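One contact in two related proteins. Structure 1 is putative secreted cellulose-binding protein from Streptomyces coelicolor, which probably cleaves cellulose oxidatively as a copper-dependent lytic polysaccharide monooxygenase: PDB 4OY8 (chain A, 1.40 Å), residues Q68-G73 and F178-V183. Structure 2 is putative secreted cellulose binding protein from Streptomyces coelicolor: PDB 4OY7 (chain B, 1.50 Å), residues T67-G72 and F186-V191. Both blocks share one frame: the second was fitted to the first on N, CA, C and O of the twelve residues, RMSD 0.48 Å. Numbering follows each deposited sequence.

Structure 1 (4OY8); sequences QLCSGG and FLCSDV.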
loop_
_atom_site.group_PDB
_atom_site.type_symbol
_atom_site.label_atom_id
_atom_site.label_comp_id
_atom_site.label_asym_id
_atom_site.label_seq_id
_atom_site.Cartn_x
_atom_site.Cartn_y
_atom_site.Cartn_z
ATOM N N GLN A 68 2.186 -11.937 -2.165
ATOM C CA GLN A 68 3.307 -10.986 -2.076
ATOM C C GLN A 68 2.938 -9.645 -2.638
ATOM O O GLN A 68 3.818 -8.854 -3.000
ATOM C CB GLN A 68 4.519 -11.534 -2.838
ATOM C CG GLN A 68 4.976 -12.898 -2.322
ATOM C CD GLN A 68 6.097 -13.490 -3.139
ATOM O OE1 GLN A 68 6.898 -12.752 -3.737
ATOM N NE2 GLN A 68 6.180 -14.812 -3.155
ATOM N N LEU A 69 1.646 -9.342 -2.723
ATOM C CA LEU A 69 1.243 -8.052 -3.271
ATOM C C LEU A 69 1.741 -6.875 -2.423
ATOM O O LEU A 69 2.267 -5.880 -2.972
ATOM C CB LEU A 69 -0.272 -7.958 -3.482
ATOM C CG LEU A 69 -0.775 -8.607 -4.775
ATOM C CD1 LEU A 69 -0.635 -10.134 -4.805
ATOM C CD2 LEU A 69 -2.221 -8.199 -4.980
ATOM N N CYS A 70 1.589 -6.971 -1.109
ATOM C CA CYS A 70 1.929 -5.822 -0.259
ATOM C C CYS A 70 3.427 -5.569 -0.093
ATOM O O CYS A 70 3.816 -4.482 0.325
ATOM C CB CYS A 70 1.234 -5.913 1.103
ATOM S SG CYS A 70 -0.584 -5.924 0.939
ATOM N N SER A 71 4.266 -6.549 -0.434
ATOM C CA SER A 71 5.711 -6.341 -0.494
ATOM C C SER A 71 6.194 -6.079 -1.920
ATOM O O SER A 71 7.409 -6.051 -2.168
ATOM C CB SER A 71 6.453 -7.540 0.062
ATOM O OG SER A 71 6.275 -8.647 -0.801
ATOM N N GLY A 72 5.276 -5.906 -2.866
ATOM C CA GLY A 72 5.700 -5.675 -4.228
ATOM C C GLY A 72 6.506 -6.825 -4.804
ATOM O O GLY A 72 7.418 -6.631 -5.604
ATOM N N GLY A 73 6.120 -8.056 -4.458
ATOM C CA GLY A 73 6.832 -9.234 -4.910
ATOM C C GLY A 73 8.146 -9.428 -4.175
ATOM O O GLY A 73 9.148 -9.788 -4.795
ATOM N N PHE A 178 4.100 -0.220 -5.246
ATOM C CA PHE A 178 2.984 -1.119 -4.953
ATOM C C PHE A 178 2.555 -0.904 -3.527
ATOM O O PHE A 178 3.250 -1.319 -2.598
ATOM C CB PHE A 178 3.398 -2.585 -5.164
ATOM C CG PHE A 178 3.884 -2.873 -6.561
ATOM C CD1 PHE A 178 5.221 -2.709 -6.918
ATOM C CD2 PHE A 178 2.979 -3.305 -7.536
ATOM C CE1 PHE A 178 5.640 -2.977 -8.207
ATOM C CE2 PHE A 178 3.404 -3.552 -8.825
ATOM C CZ PHE A 178 4.739 -3.419 -9.149
ATOM N N LEU A 179 1.428 -0.222 -3.328
ATOM C CA LEU A 179 1.058 0.270 -2.001
ATOM C C LEU A 179 -0.266 -0.315 -1.518
ATOM O O LEU A 179 -1.337 0.002 -2.074
ATOM C CB LEU A 179 0.938 1.787 -2.021
ATOM C CG LEU A 179 2.126 2.649 -2.352
ATOM C CD1 LEU A 179 3.466 2.149 -1.829
ATOM C CD2 LEU A 179 2.164 3.027 -3.802
ATOM N N CYS A 180 -0.193 -1.146 -0.488
ATOM C CA CYS A 180 -1.382 -1.637 0.198
ATOM C C CYS A 180 -1.800 -0.677 1.304
ATOM O O CYS A 180 -0.961 -0.349 2.141
ATOM C CB CYS A 180 -1.118 -2.985 0.856
ATOM S SG CYS A 180 -1.005 -4.327 -0.288
ATOM N N SER A 181 -3.078 -0.288 1.335
ATOM C CA SER A 181 -3.643 0.498 2.409
ATOM C C SER A 181 -4.842 -0.217 2.991
ATOM O O SER A 181 -5.834 -0.452 2.288
ATOM C CB SER A 181 -4.106 1.859 1.916
ATOM O OG SER A 181 -3.009 2.594 1.382
ATOM N N ASP A 182 -4.790 -0.540 4.279
ATOM C CA ASP A 182 -5.941 -1.169 4.932
ATOM C C ASP A 182 -6.982 -0.123 5.251
ATOM O O ASP A 182 -6.679 0.899 5.855
ATOM C CB ASP A 182 -5.483 -1.895 6.190
ATOM C CG ASP A 182 -4.504 -2.997 5.878
ATOM O OD1 ASP A 182 -3.288 -2.786 6.092
ATOM O OD2 ASP A 182 -4.941 -4.049 5.380
ATOM N N VAL A 183 -8.217 -0.381 4.857
ATOM C CA VAL A 183 -9.286 0.606 5.030
ATOM C C VAL A 183 -10.547 -0.042 5.605
ATOM O O VAL A 183 -10.726 -1.251 5.554
ATOM C CB VAL A 183 -9.654 1.330 3.702
ATOM C CG1 VAL A 183 -8.449 2.071 3.153
ATOM C CG2 VAL A 183 -10.258 0.381 2.684
HETATM O O HOH W 1 2.495 -2.110 -0.002
#
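Cys70 and Cys180 join the two segments covalently. Cys70 SG and Cys180 SG are 2.1 Å apart, and chi3 is -87°. The disulfide ties the loop that holds 68-73 to strand 175-184 of the larger sheet in this lytic polysaccharide monooxygenase fold. The contact is buried. About 11 Å separates the side chain of Phe178 from that of His1, a metal-binding residue.

Phe178 packs against the turn of the loop. Its CG is anti to the carbonyl carbon and beside the backbone N, chi1 -58°, which brings the ring up to Gly72. Phe178 CB meets Leu69 O at 4.1 Å and Gly72 CA at 4.0 Å. Phe178 CG comes to 4.1 Å from Gly72 CA. Phe178 CD1 is 4.0 Å from Gly72 CA. Gly72 has a positive phi of 61°, which by itself favours glycine.

The turn is closed by backbone hydrogen bonds from Gly72 N to Leu69 O and Gly73 N to Gln68 O. A water donates to Cys70 O at 2.7 Å and to Phe178 O at 2.8 Å, bridging the backbones. Asp182 makes a salt bridge with Arg10.

Comparison
Gly72(A) is replaced by Ala71(B), which adds a CB with no counterpart in structure 1. CB of Ala71(B) rests 3.3 Å from CD1 of Phe186(B), a side-chain contact found in structure 2 alone. Phi is positive at both residues, and the comparable CA atoms coincide within the error.

The aromatic ring is shifted within its rotamer. Chi1 is -58° in Phe178(A) and -69° in Phe186(B), and the CZ atoms stand 1.1 Å apart after superposition. The place of CE2 of Phe178(A) is left. The added methyl may contribute to this, but other residues around the ring may differ too.

Gln68(A) is exchanged for Thr67(B); neither side chain touches the other segment, the CB atoms coincide within the error, and CD, OE1 and NE2 of Gln68(A) have no counterpart in Thr67(B). Leu179(A) is matched by Ser187(B).

The disulfide stays: Cys70(A) and Cys180(A) keep their places in Cys69(B) and Cys188(B). The bridging water sits at the same place in both. The touch of Phe178(A) CB on Leu69(A) O is kept by Phe186(B) CB on Leu68(B) O. At the end of the loop segment, the carbonyl O atoms of Gly73(A) and Gly72(B) stand 1.4 Å apart after superposition.

Structure 2 (4OY7); sequences TLCSAG and FSCSDV.
Cys69 and Cys188 link the two segments covalently. Cys69 SG and Cys188 SG are 2.1 Å apart, with chi3 at -83°. The chain is the lytic polysaccharide monooxygenase domain of a longer protein, and the disulfide lies within it.

Phe186 packs against the turn of the loop. Its CG is anti to the carbonyl carbon and beside the backbone N, chi1 -69°, which brings the ring up to Ala71. Phe186 CB meets Leu68 O at 3.3 Å and Ala71 CA at 3.9 Å. Phe186 CG follows at 3.6 Å from Ala71 CA. Next along the ring, Phe186 CD1 comes to 3.3 Å from the methyl Ala71 CB, which is close packing. Phe186 CE1 is 3.9 Å from Ala71 CB. Ala71 has a positive phi of 57°, a value that by itself favours glycine but is taken here by alanine.

The turn is closed by backbone hydrogen bonds from Ala71 N to Leu68 O and Gly72 N to Thr67 O. A water donates to Cys69 O at 2.7 Å and to Phe186 O at 2.9 Å, bridging the backbones. Asp190 forms a salt bridge with Arg10.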
loop_
_atom_site.group_PDB
_atom_site.type_symbol
_atom_site.label_atom_id
_atom_site.label_comp_id
_atom_site.label_asym_id
_atom_site.label_seq_id
_atom_site.Cartn_x
_atom_site.Cartn_y
_atom_site.Cartn_z
ATOM N N THR B 67 1.801 -11.518 -2.054
ATOM C CA THR B 67 3.045 -10.726 -1.972
ATOM C C THR B 67 2.906 -9.321 -2.549
ATOM O O THR B 67 3.915 -8.605 -2.656
ATOM C CB THR B 67 4.218 -11.402 -2.677
ATOM O OG1 THR B 67 4.057 -11.317 -4.100
ATOM C CG2 THR B 67 4.337 -12.816 -2.225
ATOM N N LEU B 68 1.679 -8.921 -2.874
ATOM C CA LEU B 68 1.481 -7.626 -3.522
ATOM C C LEU B 68 2.040 -6.483 -2.673
ATOM O O LEU B 68 2.620 -5.525 -3.198
ATOM C CB LEU B 68 0.002 -7.336 -3.862
ATOM C CG LEU B 68 -0.493 -7.907 -5.199
ATOM C CD1 LEU B 68 -0.406 -9.427 -5.153
ATOM C CD2 LEU B 68 -1.922 -7.503 -5.516
ATOM N N CYS B 69 1.860 -6.575 -1.358
ATOM C CA CYS B 69 2.198 -5.452 -0.471
ATOM C C CYS B 69 3.692 -5.247 -0.253
ATOM O O CYS B 69 4.098 -4.239 0.327
ATOM C CB CYS B 69 1.477 -5.559 0.879
ATOM S SG CYS B 69 -0.311 -5.815 0.718
ATOM N N SER B 70 4.484 -6.196 -0.742
ATOM C CA SER B 70 5.941 -6.088 -0.710
ATOM C C SER B 70 6.523 -6.102 -2.118
ATOM O O SER B 70 7.716 -6.419 -2.287
ATOM C CB SER B 70 6.554 -7.234 0.098
ATOM O OG SER B 70 6.307 -8.502 -0.513
ATOM N N ALA B 71 5.714 -5.780 -3.139
ATOM C CA ALA B 71 6.211 -5.783 -4.530
ATOM C C ALA B 71 6.794 -7.136 -4.920
ATOM O O ALA B 71 7.840 -7.228 -5.595
ATOM C CB ALA B 71 7.243 -4.694 -4.726
ATOM N N GLY B 72 6.135 -8.206 -4.519
ATOM C CA GLY B 72 6.590 -9.557 -4.875
ATOM C C GLY B 72 7.873 -9.979 -4.209
ATOM O O GLY B 72 8.507 -10.974 -4.611
ATOM N N PHE B 186 4.320 -0.455 -5.211
ATOM C CA PHE B 186 3.240 -1.305 -4.767
ATOM C C PHE B 186 2.756 -0.825 -3.410
ATOM O O PHE B 186 3.549 -0.685 -2.480
ATOM C CB PHE B 186 3.731 -2.759 -4.682
ATOM C CG PHE B 186 4.011 -3.361 -6.038
ATOM C CD1 PHE B 186 5.189 -3.081 -6.703
ATOM C CD2 PHE B 186 3.058 -4.171 -6.683
ATOM C CE1 PHE B 186 5.424 -3.553 -7.987
ATOM C CE2 PHE B 186 3.304 -4.651 -7.971
ATOM C CZ PHE B 186 4.486 -4.336 -8.616
ATOM N N SER B 187 1.465 -0.531 -3.335
ATOM C CA SER B 187 0.905 0.110 -2.149
ATOM C C SER B 187 -0.328 -0.568 -1.642
ATOM O O SER B 187 -1.257 -0.739 -2.401
ATOM C CB SER B 187 0.548 1.556 -2.487
ATOM O OG SER B 187 -0.031 2.241 -1.385
ATOM N N CYS B 188 -0.379 -0.846 -0.337
ATOM C CA CYS B 188 -1.526 -1.543 0.285
ATOM C C CYS B 188 -2.052 -0.754 1.460
ATOM O O CYS B 188 -1.301 -0.466 2.387
ATOM C CB CYS B 188 -1.087 -2.889 0.797
ATOM S SG CYS B 188 -0.918 -4.188 -0.475
ATOM N N SER B 189 -3.329 -0.397 1.415
ATOM C CA SER B 189 -3.951 0.430 2.449
ATOM C C SER B 189 -5.160 -0.294 3.048
ATOM O O SER B 189 -6.138 -0.585 2.375
ATOM C CB SER B 189 -4.408 1.743 1.836
ATOM O OG SER B 189 -3.319 2.429 1.236
ATOM N N ASP B 190 -5.074 -0.561 4.346
ATOM C CA ASP B 190 -6.183 -1.099 5.088
ATOM C C ASP B 190 -7.221 -0.031 5.353
ATOM O O ASP B 190 -6.884 1.086 5.800
ATOM C CB ASP B 190 -5.695 -1.666 6.409
ATOM C CG ASP B 190 -4.836 -2.892 6.217
ATOM O OD1 ASP B 190 -3.613 -2.748 6.291
ATOM O OD2 ASP B 190 -5.365 -3.980 5.917
ATOM N N VAL B 191 -8.482 -0.357 5.094
ATOM C CA VAL B 191 -9.591 0.588 5.283
ATOM C C VAL B 191 -10.759 -0.153 5.922
ATOM O O VAL B 191 -10.777 -1.408 5.968
ATOM C CB VAL B 191 -10.037 1.250 3.962
ATOM C CG1 VAL B 191 -8.831 1.888 3.274
ATOM C CG2 VAL B 191 -10.758 0.268 3.046
HETATM O O HOH W 2 2.950 -1.796 0.155
#